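MlnE (Bacillus amyloliquefaciens subsp. plantarum, PDB 5D2E) supplies a B-type ketoreductase region to the macrolactin assembly line, binding NADP and probably reducing beta-keto groups of the growing polyketide. Local coordinates at residues 188-193 / 421-426; 364-369 / 416-421; 151-156 / 372-377. All coordinates share one frame; numbering follows the deposited sequence.

In the fold
All three contacts lie where the two Rossmann-like halves of this ketoreductase meet, their centres 11 to 12 Å apart. Contacts 1 and 3 both join the halves and touch each other: V191 CG1 meets L155 CD1 (3.4 Å) within the first half, while F423 CE2 meets L152 CD2 (3.8 Å) across the two. Contact 2 lies within the cofactor-binding half and shares Y421 with contact 1; this tyrosine, on helix 419-437, reaches the nicotinamide ribose of NADP. A salt bridge from D420 OD2 to K372 NZ (2.6 Å) ties contact 2 to contact 3, which lies farther from the cofactor: the K372 side chain stays about 13 Å from it.

Contact 1. Residues 188-193 / 421-426; sequences YNAVES and YAFANG. With NAP (NADP nicotinamide-adenine-dinucleotide phosphate), chain B.
The ring of F423 meets helix 188-193 with its CD1-CE1 side. The amide N of V191 lies at the ring edge, near its plane, while A190 O comes obliquely to CD1 at 3.5 Å and A190 CB sits 3.6 Å from F423 CE1. V191 CG2 adds a looser apolar touch on the same CE1. The second ring, Y421, turns away from this interface toward the cofactor. One of its faces carries the amide nitrogen ND2 of N425, 3.3 Å above the ring plane and over the centre; at its edge, near the ring plane, lies NADP O2D, 2.4 Å from Y421 OH, a hydrogen bond so short that its exact length is doubtful.

The spacing of Y421 and N425 fits the YxxxN active-site motif of polyketide ketoreductases. One helical turn brings N425 ND2 back to Y421 O (2.9 Å), from above the carbonyl plane; the backbone N of N425 reaches that oxygen from the opposite face, so two donors grip Y421 O. N425 OD1 accepts from K384 NZ, which holds the other end of the amide and so its rotation; K384 also binds the cofactor.

Small residues let the helices come close, their axes 7.4 Å apart at 140° between chain directions. A190 CB rests against the backbone of G426, 3.6 Å from its carbonyl carbon. A beta carbon on G426 would point at helix 188-193 and run into S193 OG, which is why glycine suits this spot. S193 lays its CB 3.5 Å from A422 O and near A422 CB. With chi1 at -60°, S193 OG stands anti to its own carbonyl carbon and is held by A411 O, so this buried hydroxyl has a partner.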
loop_
_atom_site.group_PDB
_atom_site.type_symbol
_atom_site.label_atom_id
_atom_site.label_comp_id
_atom_site.label_asym_id
_atom_site.label_seq_id
_atom_site.Cartn_x
_atom_site.Cartn_y
_atom_site.Cartn_z
ATOM N N TYR A 188 -7.829 -3.335 3.272
ATOM C CA TYR A 188 -8.450 -2.241 3.968
ATOM C C TYR A 188 -7.427 -1.305 4.611
ATOM O O TYR A 188 -7.628 -0.098 4.652
ATOM C CB TYR A 188 -9.443 -2.743 5.002
ATOM C CG TYR A 188 -10.601 -3.511 4.495
ATOM C CD1 TYR A 188 -11.141 -3.261 3.279
ATOM C CD2 TYR A 188 -11.254 -4.450 5.301
ATOM C CE1 TYR A 188 -12.257 -3.946 2.823
ATOM C CE2 TYR A 188 -12.366 -5.118 4.869
ATOM C CZ TYR A 188 -12.901 -4.864 3.640
ATOM O OH TYR A 188 -14.053 -5.499 3.182
ATOM N N ASN A 189 -6.310 -1.861 5.090
ATOM C CA ASN A 189 -5.245 -1.069 5.722
ATOM C C ASN A 189 -4.557 -0.102 4.680
ATOM O O ASN A 189 -4.203 1.026 4.984
ATOM C CB ASN A 189 -4.213 -2.068 6.301
ATOM C CG ASN A 189 -2.969 -1.387 6.806
ATOM O OD1 ASN A 189 -1.912 -1.497 6.178
ATOM N ND2 ASN A 189 -3.091 -0.667 7.870
ATOM N N ALA A 190 -4.527 -0.532 3.434
ATOM C CA ALA A 190 -3.887 0.268 2.346
ATOM C C ALA A 190 -4.652 1.544 1.986
ATOM O O ALA A 190 -4.093 2.489 1.421
ATOM C CB ALA A 190 -3.617 -0.584 1.126
ATOM N N VAL A 191 -5.923 1.624 2.355
ATOM C CA VAL A 191 -6.695 2.821 2.108
ATOM C C VAL A 191 -6.110 4.081 2.662
ATOM O O VAL A 191 -6.277 5.103 2.046
ATOM C CB VAL A 191 -8.136 2.628 2.613
ATOM C CG1 VAL A 191 -8.944 3.895 2.564
ATOM C CG2 VAL A 191 -8.818 1.500 1.838
ATOM N N GLU A 192 -5.387 4.000 3.767
ATOM C CA GLU A 192 -4.745 5.126 4.340
ATOM C C GLU A 192 -3.867 5.868 3.295
ATOM O O GLU A 192 -3.877 7.086 3.262
ATOM C CB GLU A 192 -3.860 4.696 5.495
ATOM C CG GLU A 192 -3.093 5.846 6.134
ATOM C CD GLU A 192 -1.811 5.393 6.858
ATOM O OE1 GLU A 192 -1.412 4.202 6.740
ATOM O OE2 GLU A 192 -1.203 6.246 7.546
ATOM N N SER A 193 -3.128 5.106 2.481
ATOM C CA SER A 193 -2.222 5.662 1.439
ATOM C C SER A 193 -3.048 6.408 0.393
ATOM O O SER A 193 -2.697 7.473 0.010
ATOM C CB SER A 193 -1.501 4.532 0.751
ATOM O OG SER A 193 -0.737 3.775 1.645
ATOM N N TYR A 421 -1.818 4.326 -7.134
ATOM C CA TYR A 421 -0.431 3.799 -7.048
ATOM C C TYR A 421 0.006 3.688 -5.590
ATOM O O TYR A 421 0.594 2.672 -5.179
ATOM C CB TYR A 421 0.520 4.708 -7.844
ATOM C CG TYR A 421 1.958 4.267 -7.932
ATOM C CD1 TYR A 421 2.349 3.206 -8.757
ATOM C CD2 TYR A 421 2.947 4.968 -7.257
ATOM C CE1 TYR A 421 3.680 2.805 -8.845
ATOM C CE2 TYR A 421 4.286 4.587 -7.359
ATOM C CZ TYR A 421 4.631 3.522 -8.145
ATOM O OH TYR A 421 5.949 3.197 -8.210
ATOM N N ALA A 422 -0.255 4.729 -4.801
ATOM C CA ALA A 422 0.072 4.764 -3.392
ATOM C C ALA A 422 -0.667 3.622 -2.679
ATOM O O ALA A 422 -0.048 2.873 -1.922
ATOM C CB ALA A 422 -0.285 6.104 -2.805
ATOM N N PHE A 423 -1.961 3.449 -2.994
ATOM C CA PHE A 423 -2.760 2.359 -2.439
ATOM C C PHE A 423 -2.158 0.986 -2.790
ATOM O O PHE A 423 -2.021 0.115 -1.919
ATOM C CB PHE A 423 -4.199 2.451 -2.957
ATOM C CG PHE A 423 -5.033 1.250 -2.636
ATOM C CD1 PHE A 423 -5.663 1.169 -1.404
ATOM C CD2 PHE A 423 -5.113 0.199 -3.481
ATOM C CE1 PHE A 423 -6.436 0.097 -1.061
ATOM C CE2 PHE A 423 -5.825 -0.947 -3.118
ATOM C CZ PHE A 423 -6.510 -0.972 -1.911
ATOM N N ALA A 424 -1.875 0.775 -4.080
ATOM C CA ALA A 424 -1.376 -0.498 -4.542
ATOM C C ALA A 424 -0.053 -0.896 -3.795
ATOM O O ALA A 424 0.120 -2.034 -3.345
ATOM C CB ALA A 424 -1.195 -0.494 -6.022
ATOM N N ASN A 425 0.836 0.062 -3.614
ATOM C CA ASN A 425 2.062 -0.203 -2.954
ATOM C C ASN A 425 1.783 -0.464 -1.468
ATOM O O ASN A 425 2.353 -1.378 -0.878
ATOM C CB ASN A 425 3.036 0.931 -3.171
ATOM C CG ASN A 425 3.682 0.842 -4.577
ATOM O OD1 ASN A 425 4.452 -0.065 -4.841
ATOM N ND2 ASN A 425 3.275 1.726 -5.484
ATOM N N GLY A 426 0.851 0.304 -0.888
ATOM C CA GLY A 426 0.521 0.160 0.527
ATOM C C GLY A 426 -0.081 -1.209 0.795
ATOM O O GLY A 426 0.110 -1.778 1.889
HETATM P PA NAP B . 9.501 -0.174 -15.201
HETATM O O1A NAP B . 10.863 -0.076 -15.940
HETATM O O2A NAP B . 8.180 0.179 -15.861
HETATM O O5B NAP B . 9.414 -1.738 -14.837
HETATM C C5B NAP B . 8.188 -2.269 -14.352
HETATM C C4B NAP B . 7.976 -3.505 -15.190
HETATM O O4B NAP B . 6.742 -4.119 -14.757
HETATM C C3B NAP B . 7.803 -3.243 -16.711
HETATM O O3B NAP B . 8.911 -3.778 -17.442
HETATM C C2B NAP B . 6.524 -4.010 -17.086
HETATM O O2B NAP B . 6.692 -4.728 -18.276
HETATM C C1B NAP B . 6.289 -4.899 -15.841
HETATM N N9A NAP B . 4.890 -5.208 -15.577
HETATM C C8A NAP B . 3.836 -4.320 -15.405
HETATM N N7A NAP B . 2.646 -4.992 -15.231
HETATM C C5A NAP B . 2.949 -6.306 -15.212
HETATM C C6A NAP B . 2.202 -7.536 -15.077
HETATM N N6A NAP B . 0.851 -7.439 -14.852
HETATM N N1A NAP B . 2.891 -8.757 -15.216
HETATM C C2A NAP B . 4.220 -8.773 -15.430
HETATM N N3A NAP B . 4.981 -7.652 -15.567
HETATM C C4A NAP B . 4.421 -6.441 -15.479
HETATM O O3 NAP B . 9.563 0.622 -13.779
HETATM P PN NAP B . 10.811 0.668 -12.743
HETATM O O1N NAP B . 11.306 2.097 -12.603
HETATM O O2N NAP B . 11.648 -0.544 -13.058
HETATM O O5D NAP B . 10.178 0.334 -11.292
HETATM C C5D NAP B . 10.018 -1.082 -10.987
HETATM C C4D NAP B . 9.269 -1.303 -9.665
HETATM O O4D NAP B . 9.827 -0.547 -8.600
HETATM C C3D NAP B . 7.819 -0.828 -9.819
HETATM O O3D NAP B . 6.960 -1.783 -9.223
HETATM C C2D NAP B . 7.772 0.520 -9.122
HETATM O O2D NAP B . 6.442 0.843 -8.626
HETATM C C1D NAP B . 8.880 0.407 -8.036
HETATM N N1N NAP B . 9.437 1.751 -7.738
HETATM C C2N NAP B . 10.284 2.390 -8.626
HETATM C C3N NAP B . 10.835 3.666 -8.405
HETATM C C7N NAP B . 11.797 4.349 -9.418
HETATM O O7N NAP B . 12.206 5.496 -9.218
HETATM N N7N NAP B . 12.247 3.738 -10.523
HETATM C C4N NAP B . 10.463 4.323 -7.224
HETATM C C5N NAP B . 9.572 3.694 -6.345
HETATM C C6N NAP B . 9.085 2.399 -6.603
HETATM P P2B NAP B . 5.459 -5.178 -19.266
HETATM O O1X NAP B . 4.707 -3.933 -19.716
HETATM O O2X NAP B . 6.150 -5.969 -20.422
HETATM O O3X NAP B . 4.572 -6.055 -18.426
#

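Contact 2. Residues 364-369 / 416-421; sequences VKDAFI and AGQSDY. With NAP (NADP nicotinamide-adenine-dinucleotide phosphate), chain B.
V364 has a chi1 of 163°, which leaves CG2 beside its own backbone N and anti to its carbonyl carbon; Y421 has its CG anti to the backbone N (chi1 -176°). The two side chains meet obliquely, V364 CG2 lying 3.6 Å from Y421 CE1 in an off-centre CH-pi contact. This methyl of the branched valine thus borders the tyrosine next to its bond with the cofactor ribose.

Farther along, backbone groups take over. A367 N donates to G417 O at 3.1 Å, in the carbonyl plane and on a lone pair, and the CA of D366 adds a CA-H...O contact to the same oxygen. G417 takes a positive phi of 96°, where a beta carbon would jam against the preceding carbonyl oxygen, so glycine is the natural residue for this turn. Two waters widen the link. One donates to D366 OD1 and accepts from Q418 NE2 (2.6 Å), bridging side chains that run alongside each other; Q418 OE1 turns back to N415 N. The other donates to A367 O (2.8 Å) and accepts from S419 N, serving an amide in the first turn of a helix. At the far end F368 CZ meets A416 CB at 3.6 Å, an apolar touch, and the I369 CD1 methyl lies against the hydroxyl oxygen of S419, 3.4 Å from OG.

The loop 364-369, between strand 356-359 and helix 374-381, is thereby laid over the start of helix 419-437. From helix 186-201, the carboxylate of E201 accepts from both G417 N and I369 N, while I369 also packs on F156 of helix 141-164.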
loop_
_atom_site.group_PDB
_atom_site.type_symbol
_atom_site.label_atom_id
_atom_site.label_comp_id
_atom_site.label_asym_id
_atom_site.label_seq_id
_atom_site.Cartn_x
_atom_site.Cartn_y
_atom_site.Cartn_z
ATOM N N VAL A 364 2.581 3.010 -13.681
ATOM C CA VAL A 364 2.280 4.298 -13.163
ATOM C C VAL A 364 1.372 4.926 -14.209
ATOM O O VAL A 364 1.617 4.803 -15.387
ATOM C CB VAL A 364 3.596 5.079 -13.054
ATOM C CG1 VAL A 364 3.381 6.552 -12.925
ATOM C CG2 VAL A 364 4.428 4.540 -11.896
ATOM N N LYS A 365 0.298 5.550 -13.789
ATOM C CA LYS A 365 -0.584 6.297 -14.709
ATOM C C LYS A 365 -1.107 7.401 -13.868
ATOM O O LYS A 365 -2.245 7.332 -13.388
ATOM C CB LYS A 365 -1.795 5.488 -15.129
ATOM C CG LYS A 365 -1.714 4.486 -16.231
ATOM C CD LYS A 365 -3.164 4.258 -16.703
ATOM C CE LYS A 365 -3.358 2.954 -17.462
ATOM N NZ LYS A 365 -2.818 2.994 -18.861
ATOM N N ASP A 366 -0.292 8.394 -13.631
ATOM C CA ASP A 366 -0.643 9.478 -12.713
ATOM C C ASP A 366 -1.838 10.312 -13.251
ATOM O O ASP A 366 -1.939 10.536 -14.467
ATOM C CB ASP A 366 0.589 10.363 -12.480
ATOM C CG ASP A 366 1.651 9.696 -11.533
ATOM O OD1 ASP A 366 1.466 8.565 -11.003
ATOM O OD2 ASP A 366 2.657 10.362 -11.280
ATOM N N ALA A 367 -2.780 10.638 -12.357
ATOM C CA ALA A 367 -3.896 11.554 -12.626
ATOM C C ALA A 367 -4.558 11.822 -11.263
ATOM O O ALA A 367 -4.650 10.898 -10.401
ATOM C CB ALA A 367 -4.912 10.919 -13.571
ATOM N N PHE A 368 -5.029 13.041 -11.077
ATOM C CA PHE A 368 -5.766 13.406 -9.904
ATOM C C PHE A 368 -7.040 12.572 -9.888
ATOM O O PHE A 368 -7.583 12.172 -10.930
ATOM C CB PHE A 368 -6.132 14.932 -9.911
ATOM C CG PHE A 368 -5.054 15.846 -9.356
ATOM C CD1 PHE A 368 -3.717 15.655 -9.682
ATOM C CD2 PHE A 368 -5.402 16.938 -8.544
ATOM C CE1 PHE A 368 -2.743 16.510 -9.214
ATOM C CE2 PHE A 368 -4.432 17.818 -8.076
ATOM C CZ PHE A 368 -3.096 17.592 -8.414
ATOM N N ILE A 369 -7.554 12.353 -8.688
ATOM C CA ILE A 369 -8.807 11.625 -8.491
ATOM C C ILE A 369 -9.934 12.174 -9.369
ATOM O O ILE A 369 -10.705 11.407 -9.908
ATOM C CB ILE A 369 -9.209 11.695 -6.989
ATOM C CG1 ILE A 369 -8.484 10.633 -6.213
ATOM C CG2 ILE A 369 -10.711 11.443 -6.768
ATOM C CD1 ILE A 369 -8.995 9.243 -6.586
ATOM N N ALA A 416 0.219 14.215 -4.861
ATOM C CA ALA A 416 -0.914 14.457 -5.690
ATOM C C ALA A 416 -0.814 13.704 -7.023
ATOM O O ALA A 416 0.221 13.718 -7.690
ATOM C CB ALA A 416 -1.058 15.959 -5.867
ATOM N N GLY A 417 -1.868 13.013 -7.434
ATOM C CA GLY A 417 -1.828 12.258 -8.677
ATOM C C GLY A 417 -1.494 10.768 -8.590
ATOM O O GLY A 417 -1.681 10.044 -9.544
ATOM N N GLN A 418 -1.082 10.299 -7.428
ATOM C CA GLN A 418 -0.634 8.906 -7.305
ATOM C C GLN A 418 -1.562 8.119 -6.381
ATOM O O GLN A 418 -1.087 7.196 -5.713
ATOM C CB GLN A 418 0.724 8.888 -6.639
ATOM C CG GLN A 418 1.784 9.793 -7.207
ATOM C CD GLN A 418 3.096 9.615 -6.415
ATOM O OE1 GLN A 418 3.294 10.154 -5.286
ATOM N NE2 GLN A 418 3.976 8.824 -6.991
ATOM N N SER A 419 -2.850 8.462 -6.304
ATOM C CA SER A 419 -3.679 7.879 -5.225
ATOM C C SER A 419 -3.800 6.317 -5.287
ATOM O O SER A 419 -3.717 5.647 -4.243
ATOM C CB SER A 419 -5.045 8.535 -5.172
ATOM O OG SER A 419 -5.711 8.317 -6.356
ATOM N N ASP A 420 -4.008 5.779 -6.470
ATOM C CA ASP A 420 -4.195 4.364 -6.702
ATOM C C ASP A 420 -2.852 3.654 -6.648
ATOM O O ASP A 420 -2.741 2.555 -6.088
ATOM C CB ASP A 420 -4.896 4.029 -8.012
ATOM C CG ASP A 420 -4.361 4.837 -9.227
ATOM O OD1 ASP A 420 -3.590 5.800 -9.024
ATOM O OD2 ASP A 420 -4.704 4.478 -10.348
ATOM N N TYR A 421 -1.818 4.326 -7.134
ATOM C CA TYR A 421 -0.431 3.799 -7.048
ATOM C C TYR A 421 0.006 3.688 -5.590
ATOM O O TYR A 421 0.594 2.672 -5.179
ATOM C CB TYR A 421 0.520 4.708 -7.844
ATOM C CG TYR A 421 1.958 4.267 -7.932
ATOM C CD1 TYR A 421 2.349 3.206 -8.757
ATOM C CD2 TYR A 421 2.947 4.968 -7.257
ATOM C CE1 TYR A 421 3.680 2.805 -8.845
ATOM C CE2 TYR A 421 4.286 4.587 -7.359
ATOM C CZ TYR A 421 4.631 3.522 -8.145
ATOM O OH TYR A 421 5.949 3.197 -8.210
HETATM P PA NAP B . 9.501 -0.174 -15.201
HETATM O O1A NAP B . 10.863 -0.076 -15.940
HETATM O O2A NAP B . 8.180 0.179 -15.861
HETATM O O5B NAP B . 9.414 -1.738 -14.837
HETATM C C5B NAP B . 8.188 -2.269 -14.352
HETATM C C4B NAP B . 7.976 -3.505 -15.190
HETATM O O4B NAP B . 6.742 -4.119 -14.757
HETATM C C3B NAP B . 7.803 -3.243 -16.711
HETATM O O3B NAP B . 8.911 -3.778 -17.442
HETATM C C2B NAP B . 6.524 -4.010 -17.086
HETATM O O2B NAP B . 6.692 -4.728 -18.276
HETATM C C1B NAP B . 6.289 -4.899 -15.841
HETATM N N9A NAP B . 4.890 -5.208 -15.577
HETATM C C8A NAP B . 3.836 -4.320 -15.405
HETATM N N7A NAP B . 2.646 -4.992 -15.231
HETATM C C5A NAP B . 2.949 -6.306 -15.212
HETATM C C6A NAP B . 2.202 -7.536 -15.077
HETATM N N6A NAP B . 0.851 -7.439 -14.852
HETATM N N1A NAP B . 2.891 -8.757 -15.216
HETATM C C2A NAP B . 4.220 -8.773 -15.430
HETATM N N3A NAP B . 4.981 -7.652 -15.567
HETATM C C4A NAP B . 4.421 -6.441 -15.479
HETATM O O3 NAP B . 9.563 0.622 -13.779
HETATM P PN NAP B . 10.811 0.668 -12.743
HETATM O O1N NAP B . 11.306 2.097 -12.603
HETATM O O2N NAP B . 11.648 -0.544 -13.058
HETATM O O5D NAP B . 10.178 0.334 -11.292
HETATM C C5D NAP B . 10.018 -1.082 -10.987
HETATM C C4D NAP B . 9.269 -1.303 -9.665
HETATM O O4D NAP B . 9.827 -0.547 -8.600
HETATM C C3D NAP B . 7.819 -0.828 -9.819
HETATM O O3D NAP B . 6.960 -1.783 -9.223
HETATM C C2D NAP B . 7.772 0.520 -9.122
HETATM O O2D NAP B . 6.442 0.843 -8.626
HETATM C C1D NAP B . 8.880 0.407 -8.036
HETATM N N1N NAP B . 9.437 1.751 -7.738
HETATM C C2N NAP B . 10.284 2.390 -8.626
HETATM C C3N NAP B . 10.835 3.666 -8.405
HETATM C C7N NAP B . 11.797 4.349 -9.418
HETATM O O7N NAP B . 12.206 5.496 -9.218
HETATM N N7N NAP B . 12.247 3.738 -10.523
HETATM C C4N NAP B . 10.463 4.323 -7.224
HETATM C C5N NAP B . 9.572 3.694 -6.345
HETATM C C6N NAP B . 9.085 2.399 -6.603
HETATM P P2B NAP B . 5.459 -5.178 -19.266
HETATM O O1X NAP B . 4.707 -3.933 -19.716
HETATM O O2X NAP B . 6.150 -5.969 -20.422
HETATM O O3X NAP B . 4.572 -6.055 -18.426
HETATM O O HOH W 1 3.495 7.762 -9.323
HETATM O O HOH W 2 -4.543 10.437 -7.663
#

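Contact 3. Residues 151-156 / 372-377; sequences SLYSLF and KTKESI
I377 sets its CD1 squarely over one face of the F156 ring, 3.6 Å from the centroid and 13° off the normal, a CH-pi contact. Its chi2 of 171° extends the chain so that this terminal methyl reaches the ring, while the other branch, CG2, works separately: it lies 3.6 Å from Y153 CE1 and 3.8 Å from L152 CD2. A beta-branched isoleucine suits the place because its two branches meet different side chains of helix 141-164.

The Y153 ring is covered on both faces. L152 CD2 lies over the centre of one, and over the other K374 places NZ 4.2 Å from the centroid and almost on the normal, a cation-pi interaction. The lysine crosses the tyrosine at about a right angle, its CG passing near CE1, and its ammonium also forms a salt bridge with E378. K372 contributes its backbone: its O sits in plane at the F156 edge, 3.6 Å from CZ, and also accepts from Q160 NE2. The K372 chain bends away, and NZ bonds to S376 OG (3.1 Å) and pairs with D420. T373 N-caps the helix, its OG1 accepting from S376 N.

The start of helix 374-381, in the cofactor-binding half, thus packs against helix 141-164 of the other Rossmann-like half, with helix 186-201 beside it touching L152 through F194.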
loop_
_atom_site.group_PDB
_atom_site.type_symbol
_atom_site.label_atom_id
_atom_site.label_comp_id
_atom_site.label_asym_id
_atom_site.label_seq_id
_atom_site.Cartn_x
_atom_site.Cartn_y
_atom_site.Cartn_z
ATOM N N SER A 151 -14.084 -0.539 -0.350
ATOM C CA SER A 151 -13.092 0.337 0.215
ATOM C C SER A 151 -12.606 1.304 -0.876
ATOM O O SER A 151 -13.214 2.338 -1.102
ATOM C CB SER A 151 -11.938 -0.443 0.863
ATOM O OG SER A 151 -11.324 -1.414 -0.020
ATOM N N LEU A 152 -11.567 0.929 -1.602
ATOM C CA LEU A 152 -10.979 1.777 -2.657
ATOM C C LEU A 152 -11.970 2.282 -3.670
ATOM O O LEU A 152 -12.063 3.506 -3.903
ATOM C CB LEU A 152 -9.858 0.991 -3.381
ATOM C CG LEU A 152 -9.246 1.664 -4.641
ATOM C CD1 LEU A 152 -8.483 2.908 -4.212
ATOM C CD2 LEU A 152 -8.416 0.626 -5.397
ATOM N N TYR A 153 -12.764 1.394 -4.253
ATOM C CA TYR A 153 -13.639 1.851 -5.293
ATOM C C TYR A 153 -14.823 2.699 -4.786
ATOM O O TYR A 153 -15.169 3.703 -5.397
ATOM C CB TYR A 153 -14.079 0.734 -6.219
ATOM C CG TYR A 153 -12.936 0.187 -7.086
ATOM C CD1 TYR A 153 -12.333 0.969 -8.047
ATOM C CD2 TYR A 153 -12.487 -1.103 -6.951
ATOM C CE1 TYR A 153 -11.271 0.473 -8.839
ATOM C CE2 TYR A 153 -11.430 -1.606 -7.723
ATOM C CZ TYR A 153 -10.846 -0.832 -8.669
ATOM O OH TYR A 153 -9.822 -1.362 -9.393
ATOM N N SER A 154 -15.388 2.328 -3.658
ATOM C CA SER A 154 -16.487 3.077 -3.099
ATOM C C SER A 154 -15.974 4.482 -2.763
ATOM O O SER A 154 -16.618 5.502 -3.017
ATOM C CB SER A 154 -16.980 2.406 -1.788
ATOM O OG SER A 154 -17.897 3.351 -1.177
ATOM N N LEU A 155 -14.799 4.554 -2.186
ATOM C CA LEU A 155 -14.215 5.859 -1.843
ATOM C C LEU A 155 -13.877 6.683 -3.070
ATOM O O LEU A 155 -14.046 7.885 -3.046
ATOM C CB LEU A 155 -12.975 5.695 -0.946
ATOM C CG LEU A 155 -13.209 5.360 0.547
ATOM C CD1 LEU A 155 -11.893 4.944 1.140
ATOM C CD2 LEU A 155 -13.886 6.475 1.371
ATOM N N PHE A 156 -13.368 6.035 -4.102
ATOM C CA PHE A 156 -13.100 6.741 -5.343
ATOM C C PHE A 156 -14.404 7.328 -5.901
ATOM O O PHE A 156 -14.428 8.532 -6.207
ATOM C CB PHE A 156 -12.482 5.807 -6.331
ATOM C CG PHE A 156 -12.618 6.255 -7.739
ATOM C CD1 PHE A 156 -11.908 7.354 -8.189
ATOM C CD2 PHE A 156 -13.438 5.579 -8.589
ATOM C CE1 PHE A 156 -12.046 7.785 -9.496
ATOM C CE2 PHE A 156 -13.577 6.002 -9.879
ATOM C CZ PHE A 156 -12.862 7.089 -10.338
ATOM N N LYS A 372 -9.284 10.610 -12.733
ATOM C CA LYS A 372 -9.136 9.175 -12.841
ATOM C C LYS A 372 -10.396 8.542 -13.313
ATOM O O LYS A 372 -11.460 9.010 -13.083
ATOM C CB LYS A 372 -8.829 8.526 -11.467
ATOM C CG LYS A 372 -7.378 8.500 -11.083
ATOM C CD LYS A 372 -6.624 7.368 -11.715
ATOM C CE LYS A 372 -5.127 7.515 -11.472
ATOM N NZ LYS A 372 -4.486 6.382 -12.151
ATOM N N THR A 373 -10.237 7.403 -13.943
ATOM C CA THR A 373 -11.347 6.495 -14.210
ATOM C C THR A 373 -11.124 5.217 -13.497
ATOM O O THR A 373 -9.999 4.854 -13.136
ATOM C CB THR A 373 -11.440 6.137 -15.689
ATOM O OG1 THR A 373 -10.305 5.354 -16.070
ATOM C CG2 THR A 373 -11.562 7.352 -16.564
ATOM N N LYS A 374 -12.204 4.484 -13.323
ATOM C CA LYS A 374 -12.159 3.227 -12.650
ATOM C C LYS A 374 -11.231 2.280 -13.352
ATOM O O LYS A 374 -10.494 1.549 -12.687
ATOM C CB LYS A 374 -13.552 2.628 -12.616
ATOM C CG LYS A 374 -13.672 1.367 -11.814
ATOM C CD LYS A 374 -15.041 0.728 -12.083
ATOM C CE LYS A 374 -15.418 -0.191 -10.924
ATOM N NZ LYS A 374 -14.558 -1.411 -10.867
ATOM N N GLU A 375 -11.265 2.288 -14.684
ATOM C CA GLU A 375 -10.396 1.453 -15.475
ATOM C C GLU A 375 -8.919 1.717 -15.294
ATOM O O GLU A 375 -8.128 0.794 -15.312
ATOM C CB GLU A 375 -10.748 1.571 -16.964
ATOM C CG GLU A 375 -12.078 0.844 -17.248
ATOM C CD GLU A 375 -13.331 1.661 -16.908
ATOM O OE1 GLU A 375 -13.253 2.915 -16.717
ATOM O OE2 GLU A 375 -14.398 1.025 -16.797
ATOM N N SER A 376 -8.552 2.974 -15.159
ATOM C CA SER A 376 -7.203 3.350 -14.913
ATOM C C SER A 376 -6.703 2.847 -13.558
ATOM O O SER A 376 -5.579 2.351 -13.441
ATOM C CB SER A 376 -7.134 4.863 -14.959
ATOM O OG SER A 376 -5.824 5.254 -14.732
ATOM N N ILE A 377 -7.537 3.004 -12.539
ATOM C CA ILE A 377 -7.249 2.450 -11.187
ATOM C C ILE A 377 -7.043 0.929 -11.296
ATOM O O ILE A 377 -6.006 0.430 -10.806
ATOM C CB ILE A 377 -8.364 2.776 -10.200
ATOM C CG1 ILE A 377 -8.459 4.293 -10.054
ATOM C CG2 ILE A 377 -8.080 2.098 -8.877
ATOM C CD1 ILE A 377 -9.662 4.763 -9.264
#